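Local atomic coordinates of 3'-5'-exonuclease (Saccharomyces cerevisiae, PDB entry 3E2V), a protein that probably acts as a magnesium-dependent nuclease, incising double-stranded DNA and excising it in the 3'-to-5' direction. Residues T22-F26 against D303-C307; A134-L138 against T227-Q231; G257-L262 against V289-I293; T295-L300 against T383-T388. All coordinates share one frame; numbering follows the deposited sequence.

Contact 1: residues T22-F26 against D303-C307. With MG (magnesium ion), chain E.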
loop_
_atom_site.group_PDB
_atom_site.type_symbol
_atom_site.label_atom_id
_atom_site.label_comp_id
_atom_site.label_asym_id
_atom_site.label_seq_id
_atom_site.Cartn_x
_atom_site.Cartn_y
_atom_site.Cartn_z
ATOM N N THR A 22 1.136 -0.435 11.384
ATOM C CA THR A 22 0.778 0.534 12.422
ATOM C C THR A 22 -0.687 0.473 12.853
ATOM O O THR A 22 -1.079 1.217 13.763
ATOM C CB THR A 22 1.053 1.972 11.977
ATOM O OG1 THR A 22 0.183 2.313 10.879
ATOM C CG2 THR A 22 2.502 2.143 11.567
ATOM N N ASP A 23 -1.512 -0.361 12.209
ATOM C CA ASP A 23 -2.923 -0.370 12.542
ATOM C C ASP A 23 -3.146 -0.724 14.011
ATOM O O ASP A 23 -2.476 -1.613 14.528
ATOM C CB ASP A 23 -3.693 -1.339 11.666
ATOM C CG ASP A 23 -5.174 -1.153 11.833
ATOM O OD1 ASP A 23 -5.743 -0.303 11.130
ATOM O OD2 ASP A 23 -5.744 -1.800 12.723
ATOM N N PRO A 24 -4.057 -0.006 14.700
ATOM C CA PRO A 24 -4.286 -0.335 16.108
ATOM C C PRO A 24 -4.599 -1.792 16.443
ATOM O O PRO A 24 -4.253 -2.235 17.538
ATOM C CB PRO A 24 -5.434 0.600 16.497
ATOM C CG PRO A 24 -5.189 1.800 15.621
ATOM C CD PRO A 24 -4.844 1.171 14.294
ATOM N N MET A 25 -5.189 -2.546 15.519
ATOM C CA MET A 25 -5.502 -3.961 15.808
ATOM C C MET A 25 -4.224 -4.775 16.092
ATOM O O MET A 25 -4.221 -5.690 16.919
ATOM C CB MET A 25 -6.292 -4.612 14.660
ATOM C CG MET A 25 -7.744 -4.177 14.569
ATOM S SD MET A 25 -8.735 -5.225 13.395
ATOM C CE MET A 25 -8.959 -4.039 12.109
ATOM N N PHE A 26 -3.132 -4.417 15.412
ATOM C CA PHE A 26 -1.854 -5.093 15.627
ATOM C C PHE A 26 -1.198 -4.705 16.953
ATOM O O PHE A 26 -0.223 -5.327 17.401
ATOM C CB PHE A 26 -0.904 -4.858 14.449
ATOM C CG PHE A 26 -1.382 -5.481 13.168
ATOM C CD1 PHE A 26 -1.923 -6.763 13.167
ATOM C CD2 PHE A 26 -1.286 -4.788 11.952
ATOM C CE1 PHE A 26 -2.370 -7.348 11.972
ATOM C CE2 PHE A 26 -1.705 -5.362 10.756
ATOM C CZ PHE A 26 -2.254 -6.646 10.766
ATOM N N ASP A 303 -3.022 -6.446 2.586
ATOM C CA ASP A 303 -3.728 -5.291 3.188
ATOM C C ASP A 303 -4.074 -5.551 4.653
ATOM O O ASP A 303 -4.951 -4.872 5.215
ATOM C CB ASP A 303 -4.973 -4.875 2.378
ATOM C CG ASP A 303 -5.290 -3.406 2.536
ATOM O OD1 ASP A 303 -4.334 -2.591 2.592
ATOM O OD2 ASP A 303 -6.495 -3.061 2.599
ATOM N N ALA A 304 -3.363 -6.495 5.276
ATOM C CA ALA A 304 -3.644 -6.819 6.690
ATOM C C ALA A 304 -3.630 -5.518 7.527
ATOM O O ALA A 304 -2.770 -4.648 7.326
ATOM C CB ALA A 304 -2.645 -7.792 7.197
ATOM N N PRO A 305 -4.571 -5.359 8.463
ATOM C CA PRO A 305 -5.521 -6.349 8.972
ATOM C C PRO A 305 -6.817 -6.498 8.180
ATOM O O PRO A 305 -7.709 -7.230 8.622
ATOM C CB PRO A 305 -5.849 -5.800 10.358
ATOM C CG PRO A 305 -5.890 -4.312 10.121
ATOM C CD PRO A 305 -4.719 -4.052 9.151
ATOM N N TRP A 306 -6.933 -5.791 7.060
ATOM C CA TRP A 306 -8.120 -5.816 6.205
ATOM C C TRP A 306 -8.044 -6.936 5.180
ATOM O O TRP A 306 -7.031 -7.641 5.079
ATOM C CB TRP A 306 -8.230 -4.474 5.469
ATOM C CG TRP A 306 -7.969 -3.311 6.383
ATOM C CD1 TRP A 306 -6.911 -2.436 6.333
ATOM C CD2 TRP A 306 -8.764 -2.915 7.499
ATOM N NE1 TRP A 306 -7.011 -1.517 7.347
ATOM C CE2 TRP A 306 -8.137 -1.785 8.080
ATOM C CE3 TRP A 306 -9.956 -3.398 8.063
ATOM C CZ2 TRP A 306 -8.660 -1.133 9.209
ATOM C CZ3 TRP A 306 -10.479 -2.746 9.185
ATOM C CH2 TRP A 306 -9.827 -1.625 9.741
ATOM N N CYS A 307 -9.146 -7.122 4.452
ATOM C CA CYS A 307 -9.171 -7.972 3.258
ATOM C C CYS A 307 -8.986 -9.466 3.506
ATOM O O CYS A 307 -8.441 -10.191 2.659
ATOM C CB CYS A 307 -8.192 -7.450 2.204
ATOM S SG CYS A 307 -8.573 -5.754 1.649
HETATM MG MG MG E . -4.608 -0.484 1.856
HETATM O O HOH W 1 -5.035 0.198 8.572
HETATM O O HOH W 2 -5.604 -0.116 3.622
HETATM O O HOH W 3 -6.409 -0.762 1.007
HETATM O O HOH W 4 -2.921 0.138 2.857
HETATM O O HOH W 5 -5.174 1.896 1.043
#
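M25 and P305 lie closest across this contact, their CA atoms 7.2 Å apart, where the start of a 3-10 segment (from residue 24) faces an irregular loop with a cis peptide bond before P305. Both segments belong to loops at the metal-binding end of the TIM barrel of this TatD-type hydrolase, the second following the last strand, 298-300. P305 is the centre of the packing. The F26 ring brings CE2 to 3.7 Å from P305 CD and meets the CB of A304 at its edge, in plane. On its other flank, P305 sets CG over the centre of one face of the W306 indole, 3.9 Å above the plane. M25, its chain bent at chi3, reaches the same indole with CE, 3.5 Å from W306 CH2. D23 has CG anti to its own backbone N (chi1 -169°), which swings the carboxylate across P305 CG and nearly perpendicular to the indole, the planes 86° apart. Its OD2 accepts from M25 N at 2.9 Å, an Asx turn that, with the water on OD1, restrains the carboxylate; that water donates to OD1 and accepts from W306 NE1. Two residues before P305, D303 OD1 binds the magnesium at 2.2 Å, alongside H253 and four waters. The second oxygen, D303 OD2, accepts from one of these metal-bound waters at a distance of 2.8 Å.

Contact 2: residues A134-L138 against T227-Q231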
loop_
_atom_site.group_PDB
_atom_site.type_symbol
_atom_site.label_atom_id
_atom_site.label_comp_id
_atom_site.label_asym_id
_atom_site.label_seq_id
_atom_site.Cartn_x
_atom_site.Cartn_y
_atom_site.Cartn_z
ATOM N N ALA A 134 0.128 25.388 3.810
ATOM C CA ALA A 134 0.350 24.216 2.943
ATOM C C ALA A 134 1.756 24.175 2.366
ATOM O O ALA A 134 2.354 23.105 2.241
ATOM C CB ALA A 134 -0.688 24.163 1.830
ATOM N N GLN A 135 2.292 25.335 2.005
ATOM C CA GLN A 135 3.684 25.400 1.555
ATOM C C GLN A 135 4.646 24.825 2.601
ATOM O O GLN A 135 5.572 24.073 2.270
ATOM C CB GLN A 135 4.090 26.832 1.183
ATOM C CG GLN A 135 3.509 27.339 -0.127
ATOM C CD GLN A 135 3.541 28.857 -0.225
ATOM O OE1 GLN A 135 3.916 29.545 0.727
ATOM N NE2 GLN A 135 3.142 29.386 -1.380
ATOM N N GLY A 136 4.406 25.171 3.868
ATOM C CA GLY A 136 5.232 24.657 4.965
ATOM C C GLY A 136 5.085 23.162 5.189
ATOM O O GLY A 136 6.064 22.476 5.493
ATOM N N LYS A 137 3.862 22.664 5.046
ATOM C CA LYS A 137 3.628 21.234 5.232
ATOM C C LYS A 137 4.255 20.412 4.114
ATOM O O LYS A 137 4.788 19.326 4.351
ATOM C CB LYS A 137 2.134 20.919 5.368
ATOM C CG LYS A 137 1.504 21.485 6.658
ATOM C CD LYS A 137 2.210 20.994 7.922
ATOM C CE LYS A 137 1.783 19.583 8.301
ATOM N NZ LYS A 137 2.426 19.174 9.595
ATOM N N LEU A 138 4.193 20.927 2.890
ATOM C CA LEU A 138 4.846 20.245 1.786
ATOM C C LEU A 138 6.365 20.230 1.956
ATOM O O LEU A 138 7.023 19.217 1.695
ATOM C CB LEU A 138 4.442 20.900 0.459
ATOM C CG LEU A 138 3.035 20.533 -0.024
ATOM C CD1 LEU A 138 2.572 21.553 -1.056
ATOM C CD2 LEU A 138 2.995 19.109 -0.608
ATOM N N THR A 227 2.474 27.263 -7.439
ATOM C CA THR A 227 1.685 27.825 -6.346
ATOM C C THR A 227 2.278 27.513 -4.974
ATOM O O THR A 227 2.307 28.374 -4.081
ATOM C CB THR A 227 0.230 27.338 -6.434
ATOM O OG1 THR A 227 -0.342 27.818 -7.665
ATOM C CG2 THR A 227 -0.608 27.847 -5.259
ATOM N N PHE A 228 2.774 26.288 -4.806
ATOM C CA PHE A 228 3.270 25.859 -3.496
ATOM C C PHE A 228 4.778 25.999 -3.318
ATOM O O PHE A 228 5.360 25.514 -2.341
ATOM C CB PHE A 228 2.717 24.460 -3.160
ATOM C CG PHE A 228 1.209 24.444 -3.074
ATOM C CD1 PHE A 228 0.567 24.780 -1.889
ATOM C CD2 PHE A 228 0.434 24.177 -4.192
ATOM C CE1 PHE A 228 -0.842 24.807 -1.826
ATOM C CE2 PHE A 228 -0.963 24.199 -4.142
ATOM C CZ PHE A 228 -1.603 24.527 -2.951
ATOM N N GLN A 229 5.402 26.702 -4.268
ATOM C CA GLN A 229 6.799 27.138 -4.143
ATOM C C GLN A 229 7.786 25.983 -3.926
ATOM O O GLN A 229 8.736 26.082 -3.148
ATOM C CB GLN A 229 6.963 28.236 -3.062
ATOM C CG GLN A 229 6.193 29.532 -3.347
ATOM C CD GLN A 229 6.424 30.640 -2.309
ATOM O OE1 GLN A 229 6.963 30.407 -1.222
ATOM N NE2 GLN A 229 5.991 31.855 -2.647
ATOM N N LEU A 230 7.577 24.891 -4.658
ATOM C CA LEU A 230 8.420 23.707 -4.513
ATOM C C LEU A 230 9.794 23.912 -5.125
ATOM O O LEU A 230 10.770 23.290 -4.711
ATOM C CB LEU A 230 7.752 22.495 -5.155
ATOM C CG LEU A 230 6.379 22.079 -4.639
ATOM C CD1 LEU A 230 5.872 20.872 -5.427
ATOM C CD2 LEU A 230 6.408 21.766 -3.145
ATOM N N GLN A 231 9.868 24.782 -6.122
ATOM C CA GLN A 231 11.131 25.038 -6.807
ATOM C C GLN A 231 12.084 25.885 -5.949
ATOM O O GLN A 231 13.213 26.166 -6.362
ATOM C CB GLN A 231 10.861 25.636 -8.201
ATOM C CG GLN A 231 10.182 24.613 -9.127
ATOM C CD GLN A 231 9.606 25.214 -10.393
ATOM O OE1 GLN A 231 10.214 26.090 -11.023
ATOM N NE2 GLN A 231 8.432 24.737 -10.784
HETATM O O HOH W 6 6.867 24.404 -0.166
#
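A134 opens the contact by placing its CB 3.7 Å from F228 CE1, obliquely to the phenyl ring. One residue on, Q135 carries the polar part. With CG anti to its carbonyl carbon (chi1 -74°) and the chain extended from there, it passes CG beside the F228 carbonyl, 3.4 Å from F228 O, and delivers NE2 to T227 O at 3.0 Å. This bond is bent moderately (N-H...O 154°), yet it lies in the carbonyl plane of T227 and almost in the amide plane of Q135. The terminal amide of Q229 stacks on that of Q135, the two planes 15° apart, with Q135 NE2 3.6 Å from Q229 CG. A water donates to both Q135 O and F228 O, joining the two backbones. With an alanine here instead of Q135, T227 O would probably lose its amide donor and the Q229 amide its stacking partner. L138, one turn beyond A134, turns CD1 onto F228 CB at 3.6 Å and offers CB to L230 CD2, a looser approach of 4.2 Å. The contact is far from the metal site. It fastens the loop between strands 221-222 and 241-242 to helix 132-149, and F228 fills the junction, meeting the F180 ring of helix 174-187 and V127 of helix 118-129.

Contact 3: residues G257-L262 against V289-I293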
loop_
_atom_site.group_PDB
_atom_site.type_symbol
_atom_site.label_atom_id
_atom_site.label_comp_id
_atom_site.label_asym_id
_atom_site.label_seq_id
_atom_site.Cartn_x
_atom_site.Cartn_y
_atom_site.Cartn_z
ATOM N N GLY A 257 -11.044 -2.393 -9.175
ATOM C CA GLY A 257 -11.807 -1.765 -10.248
ATOM C C GLY A 257 -12.314 -2.698 -11.338
ATOM O O GLY A 257 -12.186 -3.927 -11.273
ATOM N N SER A 258 -12.922 -2.090 -12.344
ATOM C CA SER A 258 -13.509 -2.830 -13.433
ATOM C C SER A 258 -12.481 -3.227 -14.483
ATOM O O SER A 258 -11.340 -2.760 -14.461
ATOM C CB SER A 258 -14.582 -1.962 -14.081
ATOM O OG SER A 258 -13.984 -0.891 -14.797
ATOM N N ALA A 259 -12.886 -4.086 -15.416
ATOM C CA ALA A 259 -12.033 -4.451 -16.557
ATOM C C ALA A 259 -11.641 -3.221 -17.385
ATOM O O ALA A 259 -10.510 -3.117 -17.848
ATOM C CB ALA A 259 -12.725 -5.489 -17.439
ATOM N N ILE A 260 -12.575 -2.286 -17.558
ATOM C CA ILE A 260 -12.292 -1.051 -18.292
ATOM C C ILE A 260 -11.250 -0.209 -17.542
ATOM O O ILE A 260 -10.307 0.306 -18.146
ATOM C CB ILE A 260 -13.591 -0.231 -18.538
ATOM C CG1 ILE A 260 -14.541 -1.008 -19.468
ATOM C CG2 ILE A 260 -13.271 1.130 -19.157
ATOM C CD1 ILE A 260 -15.985 -0.476 -19.496
ATOM N N ASP A 261 -11.409 -0.111 -16.226
ATOM C CA ASP A 261 -10.435 0.623 -15.408
ATOM C C ASP A 261 -9.058 -0.011 -15.522
ATOM O O ASP A 261 -8.047 0.701 -15.652
ATOM C CB ASP A 261 -10.800 0.581 -13.921
ATOM C CG ASP A 261 -12.073 1.302 -13.591
ATOM O OD1 ASP A 261 -12.467 2.231 -14.337
ATOM O OD2 ASP A 261 -12.663 0.926 -12.540
ATOM N N LEU A 262 -9.008 -1.343 -15.457
ATOM C CA LEU A 262 -7.725 -2.042 -15.555
ATOM C C LEU A 262 -7.007 -1.697 -16.856
ATOM O O LEU A 262 -5.816 -1.432 -16.857
ATOM C CB LEU A 262 -7.890 -3.559 -15.433
ATOM C CG LEU A 262 -6.606 -4.355 -15.675
ATOM C CD1 LEU A 262 -5.545 -4.041 -14.599
ATOM C CD2 LEU A 262 -6.884 -5.864 -15.752
ATOM N N VAL A 289 -11.463 -9.933 -13.673
ATOM C CA VAL A 289 -10.584 -8.793 -13.898
ATOM C C VAL A 289 -9.148 -9.198 -13.575
ATOM O O VAL A 289 -8.242 -8.944 -14.370
ATOM C CB VAL A 289 -11.021 -7.561 -13.074
ATOM C CG1 VAL A 289 -10.031 -6.421 -13.263
ATOM C CG2 VAL A 289 -12.411 -7.091 -13.495
ATOM N N VAL A 290 -8.929 -9.843 -12.428
ATOM C CA VAL A 290 -7.589 -10.319 -12.054
ATOM C C VAL A 290 -6.972 -11.232 -13.123
ATOM O O VAL A 290 -5.765 -11.149 -13.394
ATOM C CB VAL A 290 -7.617 -10.971 -10.643
ATOM C CG1 VAL A 290 -6.376 -11.797 -10.363
ATOM C CG2 VAL A 290 -7.771 -9.883 -9.605
ATOM N N LYS A 291 -7.796 -12.062 -13.762
ATOM C CA LYS A 291 -7.297 -12.977 -14.795
ATOM C C LYS A 291 -6.654 -12.202 -15.948
ATOM O O LYS A 291 -5.748 -12.723 -16.601
ATOM C CB LYS A 291 -8.418 -13.886 -15.312
ATOM C CG LYS A 291 -7.918 -15.055 -16.151
ATOM C CD LYS A 291 -9.026 -16.055 -16.421
ATOM C CE LYS A 291 -8.535 -17.189 -17.298
ATOM N NZ LYS A 291 -9.657 -18.103 -17.680
ATOM N N GLN A 292 -7.111 -10.963 -16.166
ATOM C CA GLN A 292 -6.618 -10.119 -17.265
ATOM C C GLN A 292 -5.362 -9.315 -16.935
ATOM O O GLN A 292 -4.775 -8.685 -17.822
ATOM C CB GLN A 292 -7.710 -9.165 -17.751
ATOM C CG GLN A 292 -8.943 -9.883 -18.319
ATOM C CD GLN A 292 -10.117 -8.955 -18.519
ATOM O OE1 GLN A 292 -10.387 -8.086 -17.689
ATOM N NE2 GLN A 292 -10.844 -9.151 -19.617
ATOM N N ILE A 293 -4.946 -9.317 -15.672
ATOM C CA ILE A 293 -3.702 -8.624 -15.315
ATOM C C ILE A 293 -2.497 -9.427 -15.830
ATOM O O ILE A 293 -2.342 -10.597 -15.475
ATOM C CB ILE A 293 -3.541 -8.468 -13.787
ATOM C CG1 ILE A 293 -4.740 -7.740 -13.163
ATOM C CG2 ILE A 293 -2.237 -7.703 -13.480
ATOM C CD1 ILE A 293 -4.816 -7.871 -11.628
HETATM O O HOH W 7 -9.291 -5.568 -18.474
#
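V289, on helix 284-291, presses both methyl branches against the start of helix 259-268: CG2 lies 3.6 Å from A259 N, and CG1 3.9 Å from G257 O. These are successive helices of the TIM barrel, joined by strand 272-276. The first begins with a capping box, in which S258 OG accepts from D261 N at 3.0 Å and D261 OD2 accepts from S258 N, closing the first turn that V289 meets. Next in the contact, Q292, extended beyond CG, brings OE1 to 3.5 Å from A259 CB. The same OE1 accepts from a water that also donates to A259 O, while Q292 CB rests 3.9 Å from L262 CD2. I293 completes the row. Its CG1 branch, 3.8 Å from L262 CD2, crosses the leucine at about a right angle, and both side chains also touch I274 on strand 272-276. L262, with CG anti to its own backbone N (chi1 174°), turns CD2 toward both V289 O and I293 CG1. The chemistry divides the contact: L262 and I293 pack toward the strand, whereas the polar link between the segments passes through a water beside the exposed Q292.

Contact 4: residues T295-L300 against T383-T388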
loop_
_atom_site.group_PDB
_atom_site.type_symbol
_atom_site.label_atom_id
_atom_site.label_comp_id
_atom_site.label_asym_id
_atom_site.label_seq_id
_atom_site.Cartn_x
_atom_site.Cartn_y
_atom_site.Cartn_z
ATOM N N THR A 295 0.678 -11.378 -15.884
ATOM C CA THR A 295 1.202 -12.023 -14.682
ATOM C C THR A 295 2.450 -11.336 -14.116
ATOM O O THR A 295 2.587 -11.218 -12.894
ATOM C CB THR A 295 1.415 -13.527 -14.943
ATOM O OG1 THR A 295 0.143 -14.104 -15.256
ATOM C CG2 THR A 295 2.020 -14.230 -13.719
ATOM N N GLU A 296 3.342 -10.863 -14.984
ATOM C CA GLU A 296 4.535 -10.158 -14.519
ATOM C C GLU A 296 4.278 -8.719 -14.051
ATOM O O GLU A 296 5.199 -8.044 -13.573
ATOM C CB GLU A 296 5.630 -10.200 -15.595
ATOM C CG GLU A 296 5.551 -9.102 -16.646
ATOM C CD GLU A 296 4.521 -9.320 -17.742
ATOM O OE1 GLU A 296 3.688 -10.241 -17.649
ATOM O OE2 GLU A 296 4.569 -8.554 -18.740
ATOM N N ARG A 297 3.032 -8.265 -14.177
ATOM C CA ARG A 297 2.679 -6.933 -13.696
ATOM C C ARG A 297 1.785 -6.977 -12.465
ATOM O O ARG A 297 1.295 -5.943 -12.010
ATOM C CB ARG A 297 2.063 -6.123 -14.831
ATOM C CG ARG A 297 3.125 -5.853 -15.933
ATOM C CD ARG A 297 2.558 -5.198 -17.138
ATOM N NE ARG A 297 2.247 -3.811 -16.835
ATOM C CZ ARG A 297 1.663 -2.970 -17.673
ATOM N NH1 ARG A 297 1.302 -3.355 -18.905
ATOM N NH2 ARG A 297 1.426 -1.738 -17.270
ATOM N N LEU A 298 1.625 -8.175 -11.911
ATOM C CA LEU A 298 0.754 -8.421 -10.758
ATOM C C LEU A 298 1.627 -8.541 -9.520
ATOM O O LEU A 298 2.602 -9.301 -9.511
ATOM C CB LEU A 298 -0.009 -9.738 -10.993
ATOM C CG LEU A 298 -1.143 -10.115 -10.029
ATOM C CD1 LEU A 298 -2.151 -10.935 -10.834
ATOM C CD2 LEU A 298 -0.651 -10.889 -8.803
ATOM N N LEU A 299 1.274 -7.797 -8.470
ATOM C CA LEU A 299 1.966 -7.910 -7.184
ATOM C C LEU A 299 0.990 -8.369 -6.122
ATOM O O LEU A 299 -0.197 -8.066 -6.201
ATOM C CB LEU A 299 2.574 -6.564 -6.773
ATOM C CG LEU A 299 3.459 -5.922 -7.844
ATOM C CD1 LEU A 299 3.948 -4.582 -7.333
ATOM C CD2 LEU A 299 4.646 -6.819 -8.246
ATOM N N LEU A 300 1.484 -9.132 -5.148
ATOM C CA LEU A 300 0.614 -9.700 -4.116
ATOM C C LEU A 300 0.732 -8.912 -2.819
ATOM O O LEU A 300 1.806 -8.398 -2.471
ATOM C CB LEU A 300 1.014 -11.157 -3.852
ATOM C CG LEU A 300 0.883 -12.120 -5.027
ATOM C CD1 LEU A 300 1.495 -13.488 -4.678
ATOM C CD2 LEU A 300 -0.590 -12.261 -5.341
ATOM N N THR A 383 7.501 -15.674 -10.104
ATOM C CA THR A 383 7.416 -14.429 -10.897
ATOM C C THR A 383 7.105 -13.229 -10.001
ATOM O O THR A 383 7.778 -12.202 -10.096
ATOM C CB THR A 383 6.376 -14.546 -12.023
ATOM O OG1 THR A 383 6.837 -15.477 -13.013
ATOM C CG2 THR A 383 6.112 -13.212 -12.711
ATOM N N THR A 384 6.110 -13.356 -9.123
ATOM C CA THR A 384 5.749 -12.226 -8.243
ATOM C C THR A 384 6.860 -11.849 -7.265
ATOM O O THR A 384 7.096 -10.662 -6.983
ATOM C CB THR A 384 4.426 -12.503 -7.502
ATOM O OG1 THR A 384 4.508 -13.742 -6.778
ATOM C CG2 THR A 384 3.285 -12.585 -8.492
ATOM N N TRP A 385 7.557 -12.852 -6.740
ATOM C CA TRP A 385 8.680 -12.561 -5.846
ATOM C C TRP A 385 9.759 -11.717 -6.548
ATOM O O TRP A 385 10.228 -10.695 -6.021
ATOM C CB TRP A 385 9.301 -13.868 -5.348
ATOM C CG TRP A 385 10.597 -13.673 -4.653
ATOM C CD1 TRP A 385 11.834 -13.963 -5.150
ATOM C CD2 TRP A 385 10.808 -13.119 -3.345
ATOM N NE1 TRP A 385 12.807 -13.646 -4.236
ATOM C CE2 TRP A 385 12.214 -13.120 -3.115
ATOM C CE3 TRP A 385 9.951 -12.633 -2.342
ATOM C CZ2 TRP A 385 12.783 -12.651 -1.926
ATOM C CZ3 TRP A 385 10.513 -12.149 -1.166
ATOM C CH2 TRP A 385 11.927 -12.170 -0.964
ATOM N N LYS A 386 10.162 -12.168 -7.730
ATOM C CA LYS A 386 11.256 -11.513 -8.442
ATOM C C LYS A 386 10.845 -10.120 -8.877
ATOM O O LYS A 386 11.640 -9.184 -8.796
ATOM C CB LYS A 386 11.694 -12.345 -9.647
ATOM C CG LYS A 386 12.411 -13.585 -9.191
ATOM C CD LYS A 386 13.014 -14.328 -10.316
ATOM C CE LYS A 386 14.006 -15.351 -9.767
ATOM N NZ LYS A 386 14.659 -16.002 -10.925
ATOM N N THR A 387 9.610 -9.984 -9.341
ATOM C CA THR A 387 9.121 -8.675 -9.764
ATOM C C THR A 387 9.038 -7.697 -8.588
ATOM O O THR A 387 9.448 -6.535 -8.708
ATOM C CB THR A 387 7.785 -8.814 -10.492
ATOM O OG1 THR A 387 7.988 -9.669 -11.632
ATOM C CG2 THR A 387 7.314 -7.469 -10.999
ATOM N N THR A 388 8.535 -8.169 -7.446
ATOM C CA THR A 388 8.410 -7.301 -6.285
ATOM C C THR A 388 9.778 -6.862 -5.764
ATOM O O THR A 388 9.975 -5.695 -5.415
ATOM C CB THR A 388 7.601 -7.984 -5.168
ATOM O OG1 THR A 388 6.353 -8.439 -5.711
ATOM C CG2 THR A 388 7.276 -6.998 -4.055
HETATM O O HOH W 8 4.181 -9.477 -4.199
#
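T387 directs its methyl, not its hydroxyl, at the opposing backbone: with OG1 beside the backbone N (chi1 -59°), CG2 falls anti to that nitrogen and lies 3.4 Å from E296 O and 3.9 Å from L299 CD2. The hydroxyl turns back along its own helix, OG1 donating to T383 O at 3.0 Å from above the carbonyl plane. A serine here lacks that methyl and would probably open a gap between E296 O and L299. T384 takes the other choice, with OG1 between N and the carbonyl carbon (chi1 55°), where it bonds to the backbone oxygens of L380 and I381. Its CG2 consequently faces L298 O, at 3.5 Å, while L300 CD1 approaches OG1 to 3.7 Å. Here the C-terminal helix, 377-392, which also rests on strand 52-57 through W385, lies across the last strand of the TIM barrel, 298-300, at 93°, the short axes 8.0 Å apart. T388 repeats the backward hydroxyl, OG1 donating to T384 O at 2.7 Å; T388 N bonds to the same oxygen from the opposite face of its plane. L299 CD2 packs obliquely against this hydroxyl, and T388 OG1 also accepts from a water at 2.8 Å, which in turn accepts from L300 N.

From the N terminus, the chain first passes 22-26, which opens the long loop that contact 1 closes at 303-307, joining the loop after strand 18-19 to the loop after the last strand. Contacts 2 and 3 nest within this loop, in series: the former joins helix 132-149 to a peripheral loop, the latter two successive barrel helices. Contact 4 opens at 295-300, still inside the loop of contact 1, and closes at 383-388 beyond it, so the two cross; contact 4 ties the C-terminal helix to the last strand. Contacts 3 and 4 touch through I293 CG2 and L298 CB, 3.9 Å apart. Contact 2 stands apart, its nearest atoms about 17 Å from contact 1.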